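PDB 1Z02: 2-oxo-1,2-dihydroquinoline 8-monooxygenase, oxygenase component from Pseudomonas putida, which hydroxylates 2-oxo-1,2-dihydroquinoline at carbon 8 with molecular oxygen, drawing electrons through a Rieske [2Fe-2S] cluster to a mononuclear iron. Local coordinates for residues S28-Y33 / W397-S402; G109-L114 / T121-P126; S187-L192 / I331-C336. All blocks are in the same frame, centred on the assembly; numbering follows the deposited sequence.

Interaction 1: S28-Y33 / W397-S402; sequences SQYQPY and WRKLAS
Tyr33 has CG anti to its backbone N (chi1 -174°), and Tyr30, at the N-cap of the short helix 31-34, puts CG between the backbone N and the carbonyl carbon (chi1 52°); these torsions start both rings off toward Arg398. The motif is a knob into a hole: the Tyr33 side chain sits among Trp397, Arg398, Ala401 and Ser402 of helix 392-404. That pins the N-terminal part of the chain to a helix of the catalytic, Bet v 1-like domain.

Arg398 serves both rings with successive methylenes. Its CG lies over the centre of the Tyr33 ring, 3.7 Å from the centroid, while CD lies over the centre of a face of Tyr30, 4.0 Å from that centroid. The guanidinium stands nearly perpendicular to the Tyr30 ring, at 87°. Its charge has partners elsewhere, NE in a salt bridge with Glu214 and NH2 with Glu385, which should fix its rotation. The Tyr33 and Trp397 side chains cross at about a right angle, and Trp397 NE1 donates to Tyr33 OH over 3.2 Å. Ala401 CB meets the Tyr33 ring edge near its plane, at Tyr33 CD2.

Toward the more exposed side, Lys399 and Gln29 cross obliquely. Lys399 NZ reaches Gln29 OE1 at 3.1 Å, coming from above the amide plane. Nearby, the Pro32 ring rests on Ser402, with Pro32 CD 3.7 Å from Ser402 CB.

The Ser402 hydroxyl works in two directions. Ser402 OG accepts a weak bond from Tyr33 N and donates to Arg398 O at 2.8 Å; Ser402 N binds the same Arg398 O from the opposite face of the carbonyl plane.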
loop_
_atom_site.group_PDB
_atom_site.type_symbol
_atom_site.label_atom_id
_atom_site.label_comp_id
_atom_site.label_asym_id
_atom_site.label_seq_id
_atom_site.Cartn_x
_atom_site.Cartn_y
_atom_site.Cartn_z
ATOM N N SER A 28 9.323 -29.298 14.098
ATOM C CA SER A 28 10.463 -29.602 13.239
ATOM C C SER A 28 10.055 -30.571 12.142
ATOM O O SER A 28 10.751 -30.707 11.137
ATOM C CB SER A 28 11.616 -30.206 14.051
ATOM O OG SER A 28 11.315 -31.527 14.476
ATOM N N GLN A 29 8.920 -31.239 12.339
ATOM C CA GLN A 29 8.431 -32.202 11.362
ATOM C C GLN A 29 7.624 -31.576 10.230
ATOM O O GLN A 29 7.157 -32.280 9.329
ATOM C CB GLN A 29 7.619 -33.295 12.064
ATOM C CG GLN A 29 8.496 -34.262 12.876
ATOM C CD GLN A 29 7.696 -35.259 13.692
ATOM O OE1 GLN A 29 7.100 -34.910 14.709
ATOM N NE2 GLN A 29 7.674 -36.510 13.246
ATOM N N TYR A 30 7.438 -30.260 10.281
ATOM C CA TYR A 30 6.732 -29.576 9.206
ATOM C C TYR A 30 7.351 -28.231 8.850
ATOM O O TYR A 30 6.648 -27.252 8.595
ATOM C CB TYR A 30 5.227 -29.440 9.497
ATOM C CG TYR A 30 4.805 -28.840 10.821
ATOM C CD1 TYR A 30 4.920 -27.474 11.071
ATOM C CD2 TYR A 30 4.204 -29.634 11.796
ATOM C CE1 TYR A 30 4.437 -26.915 12.254
ATOM C CE2 TYR A 30 3.719 -29.089 12.979
ATOM C CZ TYR A 30 3.834 -27.730 13.203
ATOM O OH TYR A 30 3.313 -27.208 14.365
ATOM N N GLN A 31 8.682 -28.208 8.819
ATOM C CA GLN A 31 9.433 -27.012 8.460
ATOM C C GLN A 31 9.193 -26.666 6.987
ATOM O O GLN A 31 9.035 -25.497 6.646
ATOM C CB GLN A 31 10.935 -27.215 8.703
ATOM C CG GLN A 31 11.784 -25.953 8.472
ATOM C CD GLN A 31 11.350 -24.778 9.337
ATOM O OE1 GLN A 31 11.272 -24.895 10.559
ATOM N NE2 GLN A 31 11.071 -23.638 8.708
ATOM N N PRO A 32 9.163 -27.674 6.093
ATOM C CA PRO A 32 8.929 -27.389 4.672
ATOM C C PRO A 32 7.588 -26.675 4.436
ATOM O O PRO A 32 7.466 -25.837 3.534
ATOM C CB PRO A 32 8.964 -28.774 4.033
ATOM C CG PRO A 32 9.956 -29.499 4.882
ATOM C CD PRO A 32 9.530 -29.090 6.279
ATOM N N TYR A 33 6.591 -27.014 5.252
ATOM C CA TYR A 33 5.259 -26.415 5.166
ATOM C C TYR A 33 5.319 -24.961 5.644
ATOM O O TYR A 33 4.628 -24.096 5.113
ATOM C CB TYR A 33 4.272 -27.222 6.021
ATOM C CG TYR A 33 2.816 -26.795 5.923
ATOM C CD1 TYR A 33 2.303 -25.797 6.745
ATOM C CD2 TYR A 33 1.945 -27.424 5.033
ATOM C CE1 TYR A 33 0.948 -25.440 6.691
ATOM C CE2 TYR A 33 0.589 -27.072 4.967
ATOM C CZ TYR A 33 0.098 -26.084 5.802
ATOM O OH TYR A 33 -1.241 -25.759 5.776
ATOM N N TRP A 397 -1.685 -33.147 8.544
ATOM C CA TRP A 397 -1.675 -32.664 7.168
ATOM C C TRP A 397 -0.370 -31.932 6.874
ATOM O O TRP A 397 0.234 -32.136 5.820
ATOM C CB TRP A 397 -2.893 -31.760 6.918
ATOM C CG TRP A 397 -2.675 -30.653 5.912
ATOM C CD1 TRP A 397 -2.574 -29.316 6.175
ATOM C CD2 TRP A 397 -2.511 -30.796 4.496
ATOM N NE1 TRP A 397 -2.356 -28.616 5.011
ATOM C CE2 TRP A 397 -2.311 -29.499 3.965
ATOM C CE3 TRP A 397 -2.514 -31.893 3.624
ATOM C CZ2 TRP A 397 -2.110 -29.272 2.601
ATOM C CZ3 TRP A 397 -2.313 -31.666 2.267
ATOM C CH2 TRP A 397 -2.114 -30.360 1.771
ATOM N N ARG A 398 0.081 -31.102 7.810
ATOM C CA ARG A 398 1.324 -30.365 7.614
ATOM C C ARG A 398 2.499 -31.315 7.445
ATOM O O ARG A 398 3.358 -31.099 6.593
ATOM C CB ARG A 398 1.588 -29.420 8.788
ATOM C CG ARG A 398 0.578 -28.283 8.919
ATOM C CD ARG A 398 1.031 -27.319 9.983
ATOM N NE ARG A 398 -0.005 -26.363 10.351
ATOM C CZ ARG A 398 0.074 -25.572 11.422
ATOM N NH1 ARG A 398 -0.901 -24.722 11.709
ATOM N NH2 ARG A 398 1.138 -25.643 12.212
ATOM N N LYS A 399 2.539 -32.370 8.250
ATOM C CA LYS A 399 3.622 -33.336 8.162
ATOM C C LYS A 399 3.650 -34.063 6.823
ATOM O O LYS A 399 4.700 -34.172 6.199
ATOM C CB LYS A 399 3.507 -34.366 9.283
ATOM C CG LYS A 399 3.787 -33.830 10.666
ATOM C CD LYS A 399 3.789 -34.965 11.667
ATOM C CE LYS A 399 4.022 -34.470 13.079
ATOM N NZ LYS A 399 4.126 -35.614 14.030
ATOM N N LEU A 400 2.502 -34.567 6.382
ATOM C CA LEU A 400 2.449 -35.290 5.120
ATOM C C LEU A 400 2.730 -34.357 3.946
ATOM O O LEU A 400 3.331 -34.760 2.957
ATOM C CB LEU A 400 1.088 -35.981 4.953
ATOM C CG LEU A 400 -0.155 -35.211 4.486
ATOM C CD1 LEU A 400 -0.216 -35.164 2.965
ATOM C CD2 LEU A 400 -1.385 -35.906 5.019
ATOM N N ALA A 401 2.298 -33.108 4.052
ATOM C CA ALA A 401 2.536 -32.143 2.978
ATOM C C ALA A 401 4.037 -31.859 2.890
ATOM O O ALA A 401 4.596 -31.723 1.798
ATOM C CB ALA A 401 1.770 -30.859 3.254
ATOM N N SER A 402 4.687 -31.770 4.046
ATOM C CA SER A 402 6.122 -31.504 4.088
ATOM C C SER A 402 6.894 -32.665 3.478
ATOM O O SER A 402 7.887 -32.464 2.779
ATOM C CB SER A 402 6.597 -31.292 5.527
ATOM O OG SER A 402 5.939 -30.202 6.146
#

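Interaction 2: G109-L114 / T121-P126; sequences GFTFDL and TIVANP. With FES (Fe2/s2 (inorganic) cluster), chain H.
Phe110 and Ile122 lie side by side and point the same way from a non-hydrogen-bonded antiparallel pair. Ile122 CD1 sits over one face of the Phe110 ring, offset toward the rim, and comes 3.5 Å from Phe110 CE1. Ile122 CG2 also touches the ring, at Phe110 CD1. Phe110 CD1 in turn comes 3.4 Å from sulfide S1 of the cluster, so the ring touches both aliphatic packing and the inorganic sulfur. His86, a cluster ligand, stacks on Phe110, and Val388 of the third subunit packs against it as well.

Thr111 and Thr121 form the next, hydrogen-bonded pair and point together to the other face of the sheet, with Thr111 CB 3.7 Å from Thr121 CG2. Chi1 of Thr111 (-53°) sets OG1 beside its own backbone N, and Thr111 OG1 donates to Gly109 O at 2.8 Å; OG1 also bonds Ser104. Thr121 OG1 turns to Asn277 of the third subunit.

Two backbone bonds join 109-114 to 121-126: Thr111 N to Thr121 O at 2.9 Å, and Val123 N to Gly109 O at 3.0 Å. The second is nearly straight, 170° at the hydrogen. Gly109 O is gripped from opposite faces of its plane by Val123 N and Thr111 OG1. At the Gly109 phi of 88° a CB would press on the preceding carbonyl O and run into Val123 CB; with no side chain there, Val123 packs on the bare CA.

Beyond Ile122 the chain makes a type I turn to Asn125. Strands 110-113 and 119-122 form a beta hairpin of the Rieske [2Fe-2S] domain, with Gly109 and Phe110 forming part of the cluster pocket.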
loop_
_atom_site.group_PDB
_atom_site.type_symbol
_atom_site.label_atom_id
_atom_site.label_comp_id
_atom_site.label_asym_id
_atom_site.label_seq_id
_atom_site.Cartn_x
_atom_site.Cartn_y
_atom_site.Cartn_z
ATOM N N GLY A 109 5.635 -8.122 -30.920
ATOM C CA GLY A 109 5.347 -9.300 -31.713
ATOM C C GLY A 109 6.124 -10.582 -31.507
ATOM O O GLY A 109 6.095 -11.448 -32.394
ATOM N N PHE A 110 6.829 -10.711 -30.385
ATOM C CA PHE A 110 7.544 -11.952 -30.112
ATOM C C PHE A 110 6.418 -12.977 -30.161
ATOM O O PHE A 110 5.375 -12.789 -29.537
ATOM C CB PHE A 110 8.183 -11.922 -28.723
ATOM C CG PHE A 110 9.638 -11.505 -28.723
ATOM C CD1 PHE A 110 10.053 -10.356 -29.399
ATOM C CD2 PHE A 110 10.588 -12.262 -28.028
ATOM C CE1 PHE A 110 11.406 -9.963 -29.387
ATOM C CE2 PHE A 110 11.933 -11.887 -28.003
ATOM C CZ PHE A 110 12.349 -10.733 -28.684
ATOM N N THR A 111 6.612 -14.047 -30.922
ATOM C CA THR A 111 5.562 -15.051 -31.073
ATOM C C THR A 111 5.976 -16.428 -30.584
ATOM O O THR A 111 7.078 -16.907 -30.882
ATOM C CB THR A 111 5.118 -15.129 -32.546
ATOM O OG1 THR A 111 4.768 -13.816 -33.007
ATOM C CG2 THR A 111 3.919 -16.030 -32.687
ATOM N N PHE A 112 5.083 -17.072 -29.838
ATOM C CA PHE A 112 5.392 -18.377 -29.273
ATOM C C PHE A 112 4.445 -19.488 -29.699
ATOM O O PHE A 112 3.252 -19.262 -29.918
ATOM C CB PHE A 112 5.421 -18.285 -27.741
ATOM C CG PHE A 112 6.217 -17.124 -27.234
ATOM C CD1 PHE A 112 5.610 -15.898 -27.011
ATOM C CD2 PHE A 112 7.586 -17.239 -27.034
ATOM C CE1 PHE A 112 6.355 -14.794 -26.600
ATOM C CE2 PHE A 112 8.341 -16.145 -26.624
ATOM C CZ PHE A 112 7.726 -14.918 -26.407
ATOM N N ASP A 113 4.999 -20.690 -29.817
ATOM C CA ASP A 113 4.229 -21.862 -30.204
ATOM C C ASP A 113 3.437 -22.346 -28.994
ATOM O O ASP A 113 4.002 -22.575 -27.929
ATOM C CB ASP A 113 5.166 -22.962 -30.687
ATOM C CG ASP A 113 4.418 -24.154 -31.203
ATOM O OD1 ASP A 113 3.552 -24.005 -32.034
ATOM O OD2 ASP A 113 4.666 -25.270 -30.795
ATOM N N LEU A 114 2.127 -22.485 -29.158
ATOM C CA LEU A 114 1.266 -22.915 -28.064
ATOM C C LEU A 114 1.651 -24.258 -27.467
ATOM O O LEU A 114 1.501 -24.472 -26.269
ATOM C CB LEU A 114 -0.185 -22.984 -28.531
ATOM C CG LEU A 114 -0.861 -21.644 -28.824
ATOM C CD1 LEU A 114 -2.251 -21.900 -29.386
ATOM C CD2 LEU A 114 -0.944 -20.818 -27.555
ATOM N N THR A 121 9.034 -16.833 -34.050
ATOM C CA THR A 121 9.294 -15.676 -34.894
ATOM C C THR A 121 9.043 -14.403 -34.107
ATOM O O THR A 121 8.580 -14.456 -32.972
ATOM C CB THR A 121 8.371 -15.681 -36.139
ATOM O OG1 THR A 121 8.803 -14.681 -37.079
ATOM C CG2 THR A 121 6.935 -15.399 -35.725
ATOM N N ILE A 122 9.378 -13.266 -34.709
ATOM C CA ILE A 122 9.142 -11.951 -34.108
ATOM C C ILE A 122 8.521 -11.122 -35.236
ATOM O O ILE A 122 9.178 -10.834 -36.235
ATOM C CB ILE A 122 10.456 -11.267 -33.638
ATOM C CG1 ILE A 122 11.149 -12.121 -32.576
ATOM C CG2 ILE A 122 10.148 -9.894 -33.042
ATOM C CD1 ILE A 122 12.536 -11.665 -32.250
ATOM N N VAL A 123 7.257 -10.742 -35.081
ATOM C CA VAL A 123 6.580 -9.973 -36.120
ATOM C C VAL A 123 7.435 -8.841 -36.685
ATOM O O VAL A 123 7.511 -8.650 -37.894
ATOM C CB VAL A 123 5.244 -9.383 -35.599
ATOM C CG1 VAL A 123 4.610 -8.521 -36.666
ATOM C CG2 VAL A 123 4.283 -10.508 -35.225
ATOM N N ALA A 124 8.095 -8.095 -35.814
ATOM C CA ALA A 124 8.911 -6.972 -36.264
ATOM C C ALA A 124 10.331 -7.316 -36.709
ATOM O O ALA A 124 11.074 -6.425 -37.130
ATOM C CB ALA A 124 8.966 -5.913 -35.161
ATOM N N ASN A 125 10.701 -8.593 -36.638
ATOM C CA ASN A 125 12.059 -9.013 -36.993
ATOM C C ASN A 125 12.087 -10.522 -37.250
ATOM O O ASN A 125 12.628 -11.283 -36.451
ATOM C CB ASN A 125 12.985 -8.672 -35.824
ATOM C CG ASN A 125 14.440 -8.537 -36.223
ATOM O OD1 ASN A 125 14.839 -8.876 -37.338
ATOM N ND2 ASN A 125 15.253 -8.036 -35.291
ATOM N N PRO A 126 11.511 -10.971 -38.378
ATOM C CA PRO A 126 11.474 -12.398 -38.719
ATOM C C PRO A 126 12.806 -13.122 -38.931
ATOM O O PRO A 126 12.832 -14.354 -38.978
ATOM C CB PRO A 126 10.585 -12.435 -39.965
ATOM C CG PRO A 126 10.806 -11.097 -40.587
ATOM C CD PRO A 126 10.828 -10.163 -39.404
HETATM FE FE1 FES H . 8.632 -6.837 -26.941
HETATM FE FE2 FES H . 6.956 -8.610 -25.935
HETATM S S1 FES H . 7.643 -8.473 -27.981
HETATM S S2 FES H . 7.842 -6.922 -24.827
#

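Interaction 3: S187-L192 / I331-C336; sequences SSPSVL and ILVRVC
Pro189 and Val335 make the tight part of this contact: Pro189 CB comes 3.5 Å from Val335 CG2, closer than usual for two carbons, although Val335 itself is partly exposed. The proline and Val333 side chains lie alongside each other, pointing opposite ways, with Pro189 CG 3.8 Å from Val333 O and 4.1 Å from Val333 CG1. Deeper in, the spacing is ordinary. Val191 CG1, placed beside its backbone N by chi1 of -51°, meets two side chains that Val191 crosses at about a right angle: Ile331 CD1 and Val333 CG2, each 3.9 Å away.

Strand 325-335 runs between strands 196-206 and 313-320 in the large antiparallel sheet of the Bet v 1-like catalytic domain, and the loop 187-192 lies over one face of it. Apolar contacts carry this packing. Within the loop, Pro189 O accepts from Tyr315 OH, and Ser190 OG takes the N-H of Leu192 N in an ST turn, at 3.2 Å.

On the side turned from the loop, Arg334 is partly exposed, its CB points away from 187-192, and its side chain touches Phe345 of helix 339-359.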
loop_
_atom_site.group_PDB
_atom_site.type_symbol
_atom_site.label_atom_id
_atom_site.label_comp_id
_atom_site.label_asym_id
_atom_site.label_seq_id
_atom_site.Cartn_x
_atom_site.Cartn_y
_atom_site.Cartn_z
ATOM N N SER A 187 -21.327 -43.770 -2.572
ATOM C CA SER A 187 -20.048 -43.305 -3.100
ATOM C C SER A 187 -20.083 -41.909 -3.717
ATOM O O SER A 187 -20.958 -41.602 -4.530
ATOM C CB SER A 187 -19.526 -44.302 -4.146
ATOM O OG SER A 187 -19.220 -45.561 -3.568
ATOM N N SER A 188 -19.118 -41.074 -3.333
ATOM C CA SER A 188 -19.022 -39.722 -3.869
ATOM C C SER A 188 -18.354 -39.778 -5.236
ATOM O O SER A 188 -17.354 -40.489 -5.427
ATOM C CB SER A 188 -18.196 -38.819 -2.946
ATOM O OG SER A 188 -18.843 -38.617 -1.705
ATOM N N PRO A 189 -18.905 -39.045 -6.214
ATOM C CA PRO A 189 -18.336 -39.031 -7.560
ATOM C C PRO A 189 -17.091 -38.152 -7.634
ATOM O O PRO A 189 -16.862 -37.309 -6.769
ATOM C CB PRO A 189 -19.482 -38.487 -8.406
ATOM C CG PRO A 189 -20.146 -37.526 -7.476
ATOM C CD PRO A 189 -20.179 -38.305 -6.173
ATOM N N SER A 190 -16.290 -38.365 -8.673
ATOM C CA SER A 190 -15.061 -37.601 -8.899
ATOM C C SER A 190 -15.297 -36.704 -10.114
ATOM O O SER A 190 -16.215 -36.965 -10.898
ATOM C CB SER A 190 -13.898 -38.560 -9.177
ATOM O OG SER A 190 -12.716 -37.858 -9.524
ATOM N N VAL A 191 -14.508 -35.646 -10.284
ATOM C CA VAL A 191 -14.715 -34.806 -11.458
ATOM C C VAL A 191 -14.189 -35.567 -12.684
ATOM O O VAL A 191 -14.405 -35.163 -13.828
ATOM C CB VAL A 191 -13.994 -33.419 -11.368
ATOM C CG1 VAL A 191 -14.331 -32.744 -10.094
ATOM C CG2 VAL A 191 -12.532 -33.559 -11.588
ATOM N N LEU A 192 -13.515 -36.690 -12.435
ATOM C CA LEU A 192 -12.971 -37.525 -13.508
ATOM C C LEU A 192 -13.998 -38.532 -14.023
ATOM O O LEU A 192 -13.829 -39.099 -15.102
ATOM C CB LEU A 192 -11.723 -38.285 -13.028
ATOM C CG LEU A 192 -10.459 -37.489 -12.691
ATOM C CD1 LEU A 192 -9.398 -38.439 -12.180
ATOM C CD2 LEU A 192 -9.957 -36.754 -13.928
ATOM N N ILE A 331 -16.796 -26.334 -5.374
ATOM C CA ILE A 331 -17.633 -26.957 -6.386
ATOM C C ILE A 331 -18.416 -28.131 -5.823
ATOM O O ILE A 331 -17.996 -28.784 -4.861
ATOM C CB ILE A 331 -16.816 -27.459 -7.627
ATOM C CG1 ILE A 331 -15.920 -28.638 -7.234
ATOM C CG2 ILE A 331 -16.021 -26.308 -8.227
ATOM C CD1 ILE A 331 -15.289 -29.350 -8.397
ATOM N N LEU A 332 -19.571 -28.377 -6.431
ATOM C CA LEU A 332 -20.439 -29.485 -6.054
ATOM C C LEU A 332 -20.512 -30.355 -7.290
ATOM O O LEU A 332 -20.736 -29.860 -8.396
ATOM C CB LEU A 332 -21.838 -28.987 -5.674
ATOM C CG LEU A 332 -21.904 -28.157 -4.395
ATOM C CD1 LEU A 332 -23.307 -27.655 -4.168
ATOM C CD2 LEU A 332 -21.424 -29.003 -3.229
ATOM N N VAL A 333 -20.309 -31.649 -7.098
ATOM C CA VAL A 333 -20.325 -32.592 -8.202
ATOM C C VAL A 333 -21.402 -33.649 -8.002
ATOM O O VAL A 333 -21.629 -34.114 -6.885
ATOM C CB VAL A 333 -18.949 -33.299 -8.330
ATOM C CG1 VAL A 333 -18.941 -34.206 -9.551
ATOM C CG2 VAL A 333 -17.828 -32.260 -8.441
ATOM N N ARG A 334 -22.080 -33.997 -9.090
ATOM C CA ARG A 334 -23.110 -35.032 -9.069
ATOM C C ARG A 334 -23.176 -35.647 -10.460
ATOM O O ARG A 334 -23.235 -34.927 -11.455
ATOM C CB ARG A 334 -24.482 -34.462 -8.708
ATOM C CG ARG A 334 -25.532 -35.554 -8.548
ATOM C CD ARG A 334 -26.951 -35.033 -8.435
ATOM N NE ARG A 334 -27.888 -36.144 -8.265
ATOM C CZ ARG A 334 -28.557 -36.393 -7.142
ATOM N NH1 ARG A 334 -29.384 -37.428 -7.075
ATOM N NH2 ARG A 334 -28.411 -35.603 -6.087
ATOM N N VAL A 335 -23.154 -36.972 -10.533
ATOM C CA VAL A 335 -23.215 -37.640 -11.821
ATOM C C VAL A 335 -24.639 -37.553 -12.351
ATOM O O VAL A 335 -25.592 -37.981 -11.696
ATOM C CB VAL A 335 -22.788 -39.123 -11.715
ATOM C CG1 VAL A 335 -22.949 -39.811 -13.070
ATOM C CG2 VAL A 335 -21.325 -39.207 -11.274
ATOM N N CYS A 336 -24.773 -36.973 -13.537
ATOM C CA CYS A 336 -26.073 -36.799 -14.166
ATOM C C CYS A 336 -26.069 -37.463 -15.532
ATOM O O CYS A 336 -25.626 -36.870 -16.511
ATOM C CB CYS A 336 -26.379 -35.306 -14.308
ATOM S SG CYS A 336 -26.314 -34.364 -12.724
#

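Overall arrangement
Interaction 2 belongs to the Rieske domain, whereas interaction 3 lies in the catalytic domain and interaction 1 ties the N-terminal region to that domain's helix 392-404. No two touch: nearest atoms are about 17 Å apart between interactions 1 and 3, about 21 Å between 2 and 3 and about 29 Å between 1 and 2. Interaction 2 is fully buried, partly by the third subunit, and joins strand hydrogen bonds to a cluster-side aromatic contact. Interaction 3 is aliphatic packing of a loop on a sheet, mostly buried. Interaction 1, only partly buried, is the most mixed, with arginine-aromatic packing, an indole bond and a lysine-amide bond.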